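Local structure of AB hydrolase-1 domain-containing protein (Streptococcus mutans, 4L9A) at residues A[117-120]-A[121-124]; A[184-187]-A[188-192]; A[198-201]-A[202-206]; A[237-240]-A[241-245]; A[268-271]-A[272-275]. The protein probably acts as a carboxylesterase of the alpha/beta hydrolase fold in a cariogenic streptococcus. One frame throughout, in Å; residues are numbered along the deposited sequence.

All five contacts are local, yet four of them connect: interactions 1, 2 and 4 each touch interaction 5. Interaction 1 comes first along the chain, at the end of the central strand 111-117, and meets interaction 5, the short helix 270-273 with its flanking residues, through His117 and Ser118 against His268; these two probably border the active site. Interaction 4, at the end of strand 235-239, sets Ser239 and Glu240 against Leu270, the centres about 13 Å apart. Interactions 2 and 3 share helix 188-206; interaction 2 reaches interaction 5 through Phe186 and Trp272, whereas interaction 3 touches none of the others and lies about 32 Å from interaction 4, across the chain's centre.

Interaction 1. Residues A[117-120]-A[121-124]; sequences HSIG and GFAA
With its CG1 turned to the far side of the backbone N (chi1 -152°), Ile119 carries its CD1 to the Phe122 ring, whose CG stands beside its own backbone N (chi1 -72°). Ile119 CD1 then lies at the rim of the ring, in its plane, 3.6 Å from Phe122 CE2, so the methyl meets the aromatic edge and not a face. Alongside this contact the backbone winds into the first turn of helix 120-130. Gly121 N donates to Ser118 O at 2.9 Å, Phe122 N to Ile119 O at 3.1 Å and Ala124 N to Gly120 O at 3.1 Å. Ile119 O is gripped a second time, by a water that donates at 2.6 Å to Ile119 O and accepts from Ala123 N at 3.0 Å, filling the bond the helix does not yet make directly. Ahead of the helix, a type II' turn runs from His117 to Gly120 and is closed by Gly120 N to His117 O at 3.1 Å. Strand, sharp turn at serine and helix make the nucleophile elbow of alpha/beta hydrolases. Ser118 probably holds the nucleophile position, with positive phi (55°), and its OG makes a weak hydrogen bond with His268 NE2, consistent with a catalytic serine. Lacking side chains, Gly120 and Gly121 let the chain pass close to His117 O and Ser118 O, and the backbone bonds and the water then hold the turn presenting the hydroxyl.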
loop_
_atom_site.group_PDB
_atom_site.type_symbol
_atom_site.label_atom_id
_atom_site.label_comp_id
_atom_site.label_asym_id
_atom_site.label_seq_id
_atom_site.Cartn_x
_atom_site.Cartn_y
_atom_site.Cartn_z
ATOM N N HIS A 117 -0.515 -1.130 1.996
ATOM C CA HIS A 117 -1.333 -2.332 1.998
ATOM C C HIS A 117 -0.706 -3.353 1.063
ATOM O O HIS A 117 -0.231 -3.002 -0.016
ATOM C CB HIS A 117 -2.759 -2.006 1.533
ATOM C CG HIS A 117 -3.667 -3.191 1.499
ATOM N ND1 HIS A 117 -4.330 -3.595 0.357
ATOM C CD2 HIS A 117 -4.020 -4.072 2.466
ATOM C CE1 HIS A 117 -5.057 -4.663 0.626
ATOM N NE2 HIS A 117 -4.884 -4.976 1.901
ATOM N N SER A 118 -0.655 -4.610 1.498
ATOM C CA SER A 118 -0.385 -5.704 0.584
ATOM C C SER A 118 0.922 -5.514 -0.210
ATOM O O SER A 118 1.992 -5.335 0.372
ATOM C CB SER A 118 -1.588 -5.847 -0.364
ATOM O OG SER A 118 -1.601 -7.095 -1.017
ATOM N N ILE A 119 0.831 -5.543 -1.537
ATOM C CA ILE A 119 2.025 -5.583 -2.380
ATOM C C ILE A 119 2.904 -4.332 -2.237
ATOM O O ILE A 119 4.103 -4.360 -2.560
ATOM C CB ILE A 119 1.670 -5.837 -3.874
ATOM C CG1 ILE A 119 2.814 -6.535 -4.599
ATOM C CG2 ILE A 119 1.244 -4.560 -4.588
ATOM C CD1 ILE A 119 2.928 -8.002 -4.243
ATOM N N GLY A 120 2.313 -3.251 -1.737
ATOM C CA GLY A 120 3.069 -2.041 -1.450
ATOM C C GLY A 120 4.228 -2.279 -0.488
ATOM O O GLY A 120 5.143 -1.456 -0.388
ATOM N N GLY A 121 4.190 -3.403 0.227
ATOM C CA GLY A 121 5.269 -3.750 1.142
ATOM C C GLY A 121 6.632 -3.894 0.468
ATOM O O GLY A 121 7.662 -3.501 1.036
ATOM N N PHE A 122 6.656 -4.448 -0.741
ATOM C CA PHE A 122 7.935 -4.692 -1.418
ATOM C C PHE A 122 8.683 -3.393 -1.739
ATOM O O PHE A 122 9.868 -3.255 -1.428
ATOM C CB PHE A 122 7.745 -5.569 -2.665
ATOM C CG PHE A 122 7.419 -7.017 -2.340
ATOM C CD1 PHE A 122 8.337 -7.809 -1.671
ATOM C CD2 PHE A 122 6.203 -7.576 -2.698
ATOM C CE1 PHE A 122 8.050 -9.126 -1.369
ATOM C CE2 PHE A 122 5.908 -8.917 -2.384
ATOM C CZ PHE A 122 6.834 -9.675 -1.727
ATOM N N ALA A 123 7.997 -2.442 -2.363
ATOM C CA ALA A 123 8.600 -1.130 -2.602
ATOM C C ALA A 123 9.004 -0.484 -1.277
ATOM O O ALA A 123 10.077 0.083 -1.163
ATOM C CB ALA A 123 7.631 -0.218 -3.377
ATOM N N ALA A 124 8.133 -0.584 -0.276
ATOM C CA ALA A 124 8.367 0.081 1.005
ATOM C C ALA A 124 9.693 -0.334 1.631
ATOM O O ALA A 124 10.431 0.491 2.163
ATOM C CB ALA A 124 7.195 -0.192 1.970
HETATM O O HOH W 1 5.504 -2.684 -3.997
#

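Interaction 2. Residues A[184-187]-A[188-192]; sequences SHFS and SQQFK
Two hydrogen bonds tie Ser187 to the helix that starts after it. Gln190 N donates to Ser187 OG at 3.1 Å, while Phe191 N reaches Ser187 O at 2.7 Å, almost in line with the carbonyl bond. The hydroxyl is placed for this by a chi1 of 61°, which sets OG between the backbone N and the carbonyl carbon and turns it onto the first helical turn; there it also lies 3.4 Å from Gln190 CG. Ser187 is thus a side-chain N-cap of helix 188-206, just after helix 171-185 gives way. A water adds a polar bridge, accepting from Ser187 N at 2.8 Å and donating to Gln190 OE1, so the amide of Gln190 is held from the capping residue as well as through NE2 by Asp64. Apolar contacts add to this. Phe186 CD1 sits 3.9 Å from Gln190 CB, the two side chains crossing at about a right angle with ring and amide planes 79° apart, and Phe186 CB lies 4.2 Å from Phe191 CB. Beyond these segments the Phe186 ring packs edge-to-face with Trp272, and that of Phe191 packs edge-to-face with Trp195.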
loop_
_atom_site.group_PDB
_atom_site.type_symbol
_atom_site.label_atom_id
_atom_site.label_comp_id
_atom_site.label_asym_id
_atom_site.label_seq_id
_atom_site.Cartn_x
_atom_site.Cartn_y
_atom_site.Cartn_z
ATOM N N SER A 184 -19.562 -1.271 3.146
ATOM C CA SER A 184 -19.748 -1.364 4.592
ATOM C C SER A 184 -18.821 -0.427 5.360
ATOM O O SER A 184 -19.113 -0.050 6.490
ATOM C CB SER A 184 -19.519 -2.804 5.063
ATOM O OG SER A 184 -20.472 -3.684 4.486
ATOM N N HIS A 185 -17.708 -0.038 4.749
ATOM C CA HIS A 185 -16.683 0.673 5.505
ATOM C C HIS A 185 -16.445 2.124 5.094
ATOM O O HIS A 185 -15.650 2.821 5.723
ATOM C CB HIS A 185 -15.371 -0.120 5.491
ATOM C CG HIS A 185 -15.495 -1.472 6.121
ATOM N ND1 HIS A 185 -15.923 -1.643 7.418
ATOM C CD2 HIS A 185 -15.267 -2.715 5.633
ATOM C CE1 HIS A 185 -15.949 -2.933 7.708
ATOM N NE2 HIS A 185 -15.553 -3.605 6.642
ATOM N N PHE A 186 -17.118 2.578 4.042
ATOM C CA PHE A 186 -16.964 3.966 3.610
ATOM C C PHE A 186 -18.319 4.669 3.628
ATOM O O PHE A 186 -19.356 4.018 3.531
ATOM C CB PHE A 186 -16.390 4.054 2.192
ATOM C CG PHE A 186 -14.926 3.738 2.089
ATOM C CD1 PHE A 186 -13.966 4.708 2.353
ATOM C CD2 PHE A 186 -14.502 2.478 1.686
ATOM C CE1 PHE A 186 -12.606 4.416 2.238
ATOM C CE2 PHE A 186 -13.152 2.182 1.571
ATOM C CZ PHE A 186 -12.203 3.153 1.842
ATOM N N SER A 187 -18.303 5.995 3.746
ATOM C CA SER A 187 -19.514 6.786 3.556
ATOM C C SER A 187 -19.952 6.599 2.106
ATOM O O SER A 187 -19.139 6.235 1.249
ATOM C CB SER A 187 -19.223 8.265 3.815
ATOM O OG SER A 187 -18.240 8.733 2.901
ATOM N N SER A 188 -21.226 6.844 1.825
ATOM C CA SER A 188 -21.721 6.701 0.467
ATOM C C SER A 188 -20.873 7.546 -0.487
ATOM O O SER A 188 -20.585 7.133 -1.615
ATOM C CB SER A 188 -23.193 7.114 0.391
ATOM O OG SER A 188 -23.391 8.368 1.020
ATOM N N GLN A 189 -20.442 8.713 -0.019
ATOM C CA GLN A 189 -19.663 9.614 -0.862
ATOM C C GLN A 189 -18.274 9.079 -1.170
ATOM O O GLN A 189 -17.817 9.141 -2.311
ATOM C CB GLN A 189 -19.547 10.997 -0.226
ATOM C CG GLN A 189 -18.689 11.977 -1.039
ATOM C CD GLN A 189 -18.965 13.424 -0.671
ATOM O OE1 GLN A 189 -19.908 13.722 0.065
ATOM N NE2 GLN A 189 -18.152 14.335 -1.194
ATOM N N GLN A 190 -17.587 8.573 -0.149
ATOM C CA GLN A 190 -16.237 8.060 -0.337
ATOM C C GLN A 190 -16.271 6.705 -1.026
ATOM O O GLN A 190 -15.345 6.334 -1.743
ATOM C CB GLN A 190 -15.462 8.052 0.989
ATOM C CG GLN A 190 -15.236 9.489 1.496
ATOM C CD GLN A 190 -14.304 9.608 2.686
ATOM O OE1 GLN A 190 -14.428 8.872 3.675
ATOM N NE2 GLN A 190 -13.362 10.562 2.602
ATOM N N PHE A 191 -17.366 5.986 -0.835
ATOM C CA PHE A 191 -17.631 4.785 -1.616
ATOM C C PHE A 191 -17.709 5.100 -3.114
ATOM O O PHE A 191 -16.970 4.532 -3.911
ATOM C CB PHE A 191 -18.928 4.150 -1.140
ATOM C CG PHE A 191 -19.399 2.999 -1.987
ATOM C CD1 PHE A 191 -20.451 3.164 -2.873
ATOM C CD2 PHE A 191 -18.817 1.747 -1.874
ATOM C CE1 PHE A 191 -20.903 2.103 -3.646
ATOM C CE2 PHE A 191 -19.262 0.684 -2.642
ATOM C CZ PHE A 191 -20.308 0.860 -3.525
ATOM N N LYS A 192 -18.606 6.004 -3.501
ATOM C CA LYS A 192 -18.745 6.327 -4.920
ATOM C C LYS A 192 -17.440 6.876 -5.498
ATOM O O LYS A 192 -17.082 6.581 -6.635
ATOM C CB LYS A 192 -19.919 7.279 -5.169
ATOM C CG LYS A 192 -21.283 6.595 -5.153
ATOM C CD LYS A 192 -22.410 7.559 -5.538
ATOM C CE LYS A 192 -23.793 6.933 -5.368
ATOM N NZ LYS A 192 -24.108 5.943 -6.429
HETATM O O HOH W 2 -15.760 6.923 4.291
#

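Interaction 3. Residues A[198-201]-A[202-206]; sequences YDYC and QRQLN
Tyr200 presents different parts of its ring to two residues of the following turn. Gln204 takes a face: its CG lies 4.0 Å from the centroid of the Tyr200 ring in a CH-pi contact, and its amide follows over the same ring, with Gln204 NE2 3.4 Å from Tyr200 CE2 and displaced toward the rim. A chain bent at chi2 (-54°) folds the amide back over the tyrosine, its plane inclined by 34° to the ring. Arg203 meets the edge instead. Its NH2 stands near the ring plane, 3.5 Å from Tyr200 CD2, the guanidinium turned almost upright at 78° to the ring, and a face of that guanidinium lies over Tyr200 CA. Charge and aromatic face are therefore not stacked. Elsewhere on the helix, Cys201 SG touches Leu205 CD1 at 3.6 Å, and a water joins Tyr198 OH, 2.8 Å away, to Gln202 NE2, while Gln202 OE1 is hydrogen-bonded to Gln209 NE2. Along the backbone, i to i+4 bonds run on, such as Gln204 N to Tyr200 O at 3.0 Å. Phe52 touches Tyr198, Gln202 and Leu205, Val85 touches Gln204 and Leu205, and Tyr82 meets the Tyr200 ring. This is the last part of helix 188-206, in the insertion between strands 134-141 and 235-239, where this fold commonly carries its cap.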
loop_
_atom_site.group_PDB
_atom_site.type_symbol
_atom_site.label_atom_id
_atom_site.label_comp_id
_atom_site.label_asym_id
_atom_site.label_seq_id
_atom_site.Cartn_x
_atom_site.Cartn_y
_atom_site.Cartn_z
ATOM N N TYR A 198 -11.625 3.359 -9.581
ATOM C CA TYR A 198 -11.593 2.009 -10.130
ATOM C C TYR A 198 -12.087 1.997 -11.572
ATOM O O TYR A 198 -11.438 1.448 -12.464
ATOM C CB TYR A 198 -12.479 1.082 -9.292
ATOM C CG TYR A 198 -12.448 -0.359 -9.746
ATOM C CD1 TYR A 198 -13.188 -0.776 -10.837
ATOM C CD2 TYR A 198 -11.667 -1.297 -9.083
ATOM C CE1 TYR A 198 -13.156 -2.090 -11.256
ATOM C CE2 TYR A 198 -11.628 -2.607 -9.491
ATOM C CZ TYR A 198 -12.374 -3.000 -10.575
ATOM O OH TYR A 198 -12.344 -4.307 -10.988
ATOM N N ASP A 199 -13.259 2.579 -11.785
ATOM C CA ASP A 199 -13.917 2.523 -13.081
ATOM C C ASP A 199 -13.138 3.332 -14.138
ATOM O O ASP A 199 -13.115 2.975 -15.318
ATOM C CB ASP A 199 -15.355 3.040 -12.976
ATOM C CG ASP A 199 -16.260 2.119 -12.157
ATOM O OD1 ASP A 199 -15.927 0.926 -11.991
ATOM O OD2 ASP A 199 -17.322 2.591 -11.696
ATOM N N TYR A 200 -12.521 4.430 -13.713
ATOM C CA TYR A 200 -11.718 5.241 -14.624
ATOM C C TYR A 200 -10.510 4.417 -15.047
ATOM O O TYR A 200 -10.203 4.310 -16.227
ATOM C CB TYR A 200 -11.265 6.521 -13.935
ATOM C CG TYR A 200 -10.171 7.269 -14.662
ATOM C CD1 TYR A 200 -8.829 7.014 -14.391
ATOM C CD2 TYR A 200 -10.479 8.240 -15.613
ATOM C CE1 TYR A 200 -7.825 7.702 -15.046
ATOM C CE2 TYR A 200 -9.486 8.933 -16.278
ATOM C CZ TYR A 200 -8.166 8.665 -15.991
ATOM O OH TYR A 200 -7.181 9.354 -16.652
ATOM N N CYS A 201 -9.838 3.823 -14.068
ATOM C CA CYS A 201 -8.696 2.957 -14.345
ATOM C C CYS A 201 -9.057 1.812 -15.310
ATOM O O CYS A 201 -8.368 1.577 -16.313
ATOM C CB CYS A 201 -8.149 2.377 -13.037
ATOM S SG CYS A 201 -6.750 1.293 -13.300
ATOM N N GLN A 202 -10.134 1.091 -15.008
ATOM C CA GLN A 202 -10.532 -0.034 -15.853
ATOM C C GLN A 202 -10.862 0.410 -17.271
ATOM O O GLN A 202 -10.557 -0.282 -18.246
ATOM C CB GLN A 202 -11.732 -0.771 -15.258
ATOM C CG GLN A 202 -12.288 -1.865 -16.190
ATOM C CD GLN A 202 -11.350 -3.064 -16.294
ATOM O OE1 GLN A 202 -10.531 -3.164 -17.216
ATOM N NE2 GLN A 202 -11.464 -3.979 -15.341
ATOM N N ARG A 203 -11.491 1.570 -17.382
ATOM C CA ARG A 203 -11.784 2.136 -18.687
ATOM C C ARG A 203 -10.493 2.362 -19.488
ATOM O O ARG A 203 -10.396 1.943 -20.642
ATOM C CB ARG A 203 -12.573 3.433 -18.524
ATOM C CG ARG A 203 -12.925 4.124 -19.829
ATOM C CD ARG A 203 -13.965 5.219 -19.613
ATOM N NE ARG A 203 -13.595 6.188 -18.573
ATOM C CZ ARG A 203 -14.118 6.218 -17.347
ATOM N NH1 ARG A 203 -15.039 5.331 -16.987
ATOM N NH2 ARG A 203 -13.722 7.138 -16.476
ATOM N N GLN A 204 -9.505 3.021 -18.886
ATOM C CA GLN A 204 -8.229 3.223 -19.571
ATOM C C GLN A 204 -7.564 1.869 -19.894
ATOM O O GLN A 204 -6.989 1.685 -20.965
ATOM C CB GLN A 204 -7.278 4.099 -18.735
ATOM C CG GLN A 204 -7.907 5.374 -18.164
ATOM C CD GLN A 204 -8.579 6.242 -19.222
ATOM O OE1 GLN A 204 -8.038 6.453 -20.311
ATOM N NE2 GLN A 204 -9.773 6.744 -18.904
ATOM N N LEU A 205 -7.643 0.922 -18.969
ATOM C CA LEU A 205 -7.048 -0.396 -19.185
ATOM C C LEU A 205 -7.676 -1.160 -20.336
ATOM O O LEU A 205 -7.022 -1.999 -20.947
ATOM C CB LEU A 205 -7.087 -1.237 -17.910
ATOM C CG LEU A 205 -5.990 -0.892 -16.900
ATOM C CD1 LEU A 205 -6.313 -1.530 -15.542
ATOM C CD2 LEU A 205 -4.625 -1.351 -17.393
ATOM N N ASN A 206 -8.937 -0.872 -20.643
ATOM C CA ASN A 206 -9.596 -1.526 -21.766
ATOM C C ASN A 206 -8.802 -1.347 -23.067
ATOM O O ASN A 206 -8.837 -2.206 -23.952
ATOM C CB ASN A 206 -11.030 -0.991 -21.948
ATOM C CG ASN A 206 -11.983 -1.493 -20.875
ATOM O OD1 ASN A 206 -11.697 -2.477 -20.195
ATOM N ND2 ASN A 206 -13.127 -0.822 -20.725
HETATM O O HOH W 3 -13.274 -4.675 -13.551
#

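Interaction 4. Residues A[237-240]-A[241-245]; sequences VFSE and SFREK
Glu240 runs alongside Phe242, the two side chains pointing the same way. Its CB starts the contact, 3.7 Å from Phe242 CE2; the extended chain then carries CD to 3.8 Å from that same Phe242 CE2. At the tip, Glu240 OE1 reaches the ring edge, near the ring plane, 3.6 Å from Phe242 CE2, and Glu240 OE2 lies 4.0 Å from Phe242 CZ. Phe242 chi1 (66°) sets CG between backbone N and carbonyl carbon, bringing the ring back toward Glu240, carboxylate and ring planes 70° apart. OE1 also makes a salt bridge with Arg164, which probably helps to hold the carboxylate there. Glu240 O is gripped twice, by Ser239 OG at 2.8 Å and by Arg243 N at 3.1 Å, from opposite faces of the carbonyl plane. Arg243 pairs onward with Glu246 and Glu142. The chain here leaves strand 235-239 through a short 3-10 turn, with Arg243 at the N-cap of helix 244-248, opening a beta-alpha-beta unit that returns through strand 260-263, as is usual in alpha/beta hydrolases.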
loop_
_atom_site.group_PDB
_atom_site.type_symbol
_atom_site.label_atom_id
_atom_site.label_comp_id
_atom_site.label_asym_id
_atom_site.label_seq_id
_atom_site.Cartn_x
_atom_site.Cartn_y
_atom_site.Cartn_z
ATOM N N VAL A 237 2.584 -3.661 12.349
ATOM C CA VAL A 237 1.935 -4.499 11.340
ATOM C C VAL A 237 0.575 -4.968 11.854
ATOM O O VAL A 237 0.451 -5.397 13.009
ATOM C CB VAL A 237 2.835 -5.698 10.952
ATOM C CG1 VAL A 237 2.090 -6.713 10.074
ATOM C CG2 VAL A 237 4.086 -5.199 10.253
ATOM N N PHE A 238 -0.441 -4.848 11.002
ATOM C CA PHE A 238 -1.788 -5.325 11.297
ATOM C C PHE A 238 -2.115 -6.464 10.355
ATOM O O PHE A 238 -1.890 -6.370 9.148
ATOM C CB PHE A 238 -2.835 -4.211 11.077
ATOM C CG PHE A 238 -2.698 -3.051 12.019
ATOM C CD1 PHE A 238 -1.727 -2.077 11.805
ATOM C CD2 PHE A 238 -3.547 -2.919 13.103
ATOM C CE1 PHE A 238 -1.595 -0.995 12.672
ATOM C CE2 PHE A 238 -3.423 -1.842 13.976
ATOM C CZ PHE A 238 -2.445 -0.885 13.764
ATOM N N SER A 239 -2.691 -7.526 10.902
ATOM C CA SER A 239 -3.021 -8.693 10.116
ATOM C C SER A 239 -4.150 -9.471 10.774
ATOM O O SER A 239 -4.322 -9.423 11.992
ATOM C CB SER A 239 -1.789 -9.593 10.003
ATOM O OG SER A 239 -2.158 -10.927 9.705
ATOM N N GLU A 240 -4.904 -10.202 9.966
ATOM C CA GLU A 240 -5.855 -11.170 10.495
ATOM C C GLU A 240 -5.102 -12.185 11.363
ATOM O O GLU A 240 -3.946 -12.507 11.082
ATOM C CB GLU A 240 -6.595 -11.859 9.342
ATOM C CG GLU A 240 -7.443 -10.889 8.496
ATOM C CD GLU A 240 -7.943 -11.521 7.207
ATOM O OE1 GLU A 240 -9.017 -12.142 7.224
ATOM O OE2 GLU A 240 -7.245 -11.413 6.179
ATOM N N SER A 241 -5.752 -12.686 12.418
ATOM C CA SER A 241 -5.081 -13.552 13.389
ATOM C C SER A 241 -4.411 -14.793 12.791
ATOM O O SER A 241 -3.358 -15.212 13.265
ATOM C CB SER A 241 -6.045 -13.988 14.509
ATOM O OG SER A 241 -7.149 -14.698 13.981
ATOM N N PHE A 242 -5.000 -15.387 11.757
ATOM C CA PHE A 242 -4.448 -16.643 11.247
ATOM C C PHE A 242 -3.070 -16.502 10.570
ATOM O O PHE A 242 -2.402 -17.496 10.294
ATOM C CB PHE A 242 -5.449 -17.377 10.350
ATOM C CG PHE A 242 -5.779 -16.656 9.075
ATOM C CD1 PHE A 242 -4.969 -16.790 7.959
ATOM C CD2 PHE A 242 -6.912 -15.862 8.984
ATOM C CE1 PHE A 242 -5.275 -16.129 6.776
ATOM C CE2 PHE A 242 -7.221 -15.195 7.803
ATOM C CZ PHE A 242 -6.401 -15.327 6.702
ATOM N N ARG A 243 -2.639 -15.270 10.333
ATOM C CA ARG A 243 -1.322 -15.028 9.752
ATOM C C ARG A 243 -0.245 -14.651 10.768
ATOM O O ARG A 243 0.836 -14.215 10.385
ATOM C CB ARG A 243 -1.423 -13.926 8.702
ATOM C CG ARG A 243 -2.143 -14.389 7.468
ATOM C CD ARG A 243 -1.310 -14.079 6.258
ATOM N NE ARG A 243 -1.864 -12.947 5.578
ATOM C CZ ARG A 243 -1.275 -12.276 4.597
ATOM N NH1 ARG A 243 -0.063 -12.597 4.150
ATOM N NH2 ARG A 243 -1.926 -11.264 4.074
ATOM N N GLU A 244 -0.524 -14.834 12.055
ATOM C CA GLU A 244 0.394 -14.363 13.094
ATOM C C GLU A 244 1.841 -14.867 12.946
ATOM O O GLU A 244 2.788 -14.075 12.982
ATOM C CB GLU A 244 -0.149 -14.701 14.486
ATOM C CG GLU A 244 0.774 -14.270 15.629
ATOM C CD GLU A 244 0.370 -14.878 16.966
ATOM O OE1 GLU A 244 -0.231 -15.968 16.968
ATOM O OE2 GLU A 244 0.641 -14.261 18.009
ATOM N N LYS A 245 2.013 -16.176 12.786
ATOM C CA LYS A 245 3.358 -16.754 12.713
ATOM C C LYS A 245 4.158 -16.232 11.513
ATOM O O LYS A 245 5.333 -15.871 11.635
ATOM C CB LYS A 245 3.294 -18.280 12.671
ATOM C CG LYS A 245 4.662 -18.933 12.702
ATOM C CD LYS A 245 4.566 -20.448 12.701
ATOM C CE LYS A 245 5.956 -21.066 12.672
ATOM N NZ LYS A 245 6.812 -20.529 13.772
#

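Interaction 5. Residues A[268-271]-A[272-275]; sequences HYLH and WSET
Tyr269 O is approached by three donors of the next turn: Trp272 N at 3.0 Å, from above the carbonyl plane, and, more weakly, Ser273 N at 3.4 Å and Ser273 OG at 3.5 Å. Glu274 N to Leu270 O, at 2.8 Å, completes the short helix 270-273. Three aromatic rings gather on it. Tyr269 lies beside the Trp272 indole, its CD2 over one face and 3.6 Å from Trp272 CZ2, its plane 32° from that of the six-membered ring. On the His271 side, Trp272 CD1 sits over a face of the imidazole, 3.4 Å from His271 CD2, with 50° between imidazole and five-membered ring. A chi1 of 59° brings this imidazole back onto the indole. His271 NE2 and Trp272 NE1 are each hydrogen-bonded to Asn58 OD1. One amide oxygen thus joins two aromatic nitrogens, which probably keeps both rings from rotating, near His268, hydrogen-bonded through ND1 to Glu142 and weakly through NE2 to Ser118 OG, an arrangement consistent with a catalytic triad.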
loop_
_atom_site.group_PDB
_atom_site.type_symbol
_atom_site.label_atom_id
_atom_site.label_comp_id
_atom_site.label_asym_id
_atom_site.label_seq_id
_atom_site.Cartn_x
_atom_site.Cartn_y
_atom_site.Cartn_z
ATOM N N HIS A 268 -8.883 -8.892 4.251
ATOM C CA HIS A 268 -7.574 -8.405 3.839
ATOM C C HIS A 268 -7.461 -6.874 3.868
ATOM O O HIS A 268 -6.356 -6.323 3.879
ATOM C CB HIS A 268 -7.310 -8.937 2.427
ATOM C CG HIS A 268 -5.957 -8.613 1.867
ATOM N ND1 HIS A 268 -4.783 -8.796 2.570
ATOM C CD2 HIS A 268 -5.587 -8.177 0.637
ATOM C CE1 HIS A 268 -3.757 -8.463 1.807
ATOM N NE2 HIS A 268 -4.217 -8.092 0.624
ATOM N N TYR A 269 -8.603 -6.190 3.887
ATOM C CA TYR A 269 -8.613 -4.740 3.698
ATOM C C TYR A 269 -8.711 -3.979 5.014
ATOM O O TYR A 269 -9.676 -3.247 5.265
ATOM C CB TYR A 269 -9.725 -4.332 2.715
ATOM C CG TYR A 269 -9.395 -4.705 1.280
ATOM C CD1 TYR A 269 -9.578 -6.005 0.813
ATOM C CD2 TYR A 269 -8.872 -3.760 0.399
ATOM C CE1 TYR A 269 -9.260 -6.350 -0.506
ATOM C CE2 TYR A 269 -8.556 -4.092 -0.914
ATOM C CZ TYR A 269 -8.753 -5.386 -1.356
ATOM O OH TYR A 269 -8.430 -5.709 -2.653
ATOM N N LEU A 270 -7.687 -4.142 5.845
ATOM C CA LEU A 270 -7.713 -3.612 7.204
ATOM C C LEU A 270 -7.639 -2.091 7.200
ATOM O O LEU A 270 -8.143 -1.437 8.111
ATOM C CB LEU A 270 -6.577 -4.225 8.038
ATOM C CG LEU A 270 -6.627 -5.753 8.080
ATOM C CD1 LEU A 270 -5.511 -6.332 8.982
ATOM C CD2 LEU A 270 -8.003 -6.236 8.547
ATOM N N HIS A 271 -7.018 -1.529 6.166
ATOM C CA HIS A 271 -6.960 -0.071 6.028
ATOM C C HIS A 271 -8.323 0.549 5.752
ATOM O O HIS A 271 -8.490 1.756 5.894
ATOM C CB HIS A 271 -5.975 0.355 4.942
ATOM C CG HIS A 271 -6.305 -0.187 3.590
ATOM N ND1 HIS A 271 -6.360 -1.536 3.326
ATOM C CD2 HIS A 271 -6.593 0.441 2.424
ATOM C CE1 HIS A 271 -6.669 -1.722 2.054
ATOM N NE2 HIS A 271 -6.818 -0.538 1.485
ATOM N N TRP A 272 -9.294 -0.272 5.368
ATOM C CA TRP A 272 -10.674 0.189 5.258
ATOM C C TRP A 272 -11.448 0.097 6.569
ATOM O O TRP A 272 -12.217 1.000 6.908
ATOM C CB TRP A 272 -11.429 -0.644 4.228
ATOM C CG TRP A 272 -10.983 -0.436 2.818
ATOM C CD1 TRP A 272 -10.031 0.439 2.368
ATOM C CD2 TRP A 272 -11.478 -1.126 1.663
ATOM N NE1 TRP A 272 -9.900 0.329 1.003
ATOM C CE2 TRP A 272 -10.776 -0.622 0.546
ATOM C CE3 TRP A 272 -12.445 -2.126 1.469
ATOM C CZ2 TRP A 272 -11.023 -1.072 -0.757
ATOM C CZ3 TRP A 272 -12.691 -2.567 0.176
ATOM C CH2 TRP A 272 -11.972 -2.046 -0.919
ATOM N N SER A 273 -11.265 -1.012 7.286
ATOM C CA SER A 273 -12.170 -1.386 8.377
ATOM C C SER A 273 -11.608 -1.220 9.798
ATOM O O SER A 273 -12.366 -1.219 10.776
ATOM C CB SER A 273 -12.609 -2.847 8.197
ATOM O OG SER A 273 -11.476 -3.706 8.200
ATOM N N GLU A 274 -10.292 -1.111 9.934
ATOM C CA GLU A 274 -9.707 -1.121 11.276
ATOM C C GLU A 274 -8.975 0.175 11.624
ATOM O O GLU A 274 -7.988 0.155 12.368
ATOM C CB GLU A 274 -8.784 -2.336 11.438
ATOM C CG GLU A 274 -9.477 -3.683 11.213
ATOM C CD GLU A 274 -10.629 -3.924 12.173
ATOM O OE1 GLU A 274 -10.546 -3.476 13.337
ATOM O OE2 GLU A 274 -11.626 -4.555 11.761
ATOM N N THR A 275 -9.475 1.304 11.120
ATOM C CA THR A 275 -8.718 2.558 11.188
ATOM C C THR A 275 -8.708 3.208 12.574
ATOM O O THR A 275 -7.803 3.975 12.900
ATOM C CB THR A 275 -9.148 3.571 10.082
ATOM O OG1 THR A 275 -10.522 3.937 10.258
ATOM C CG2 THR A 275 -8.977 2.955 8.730
#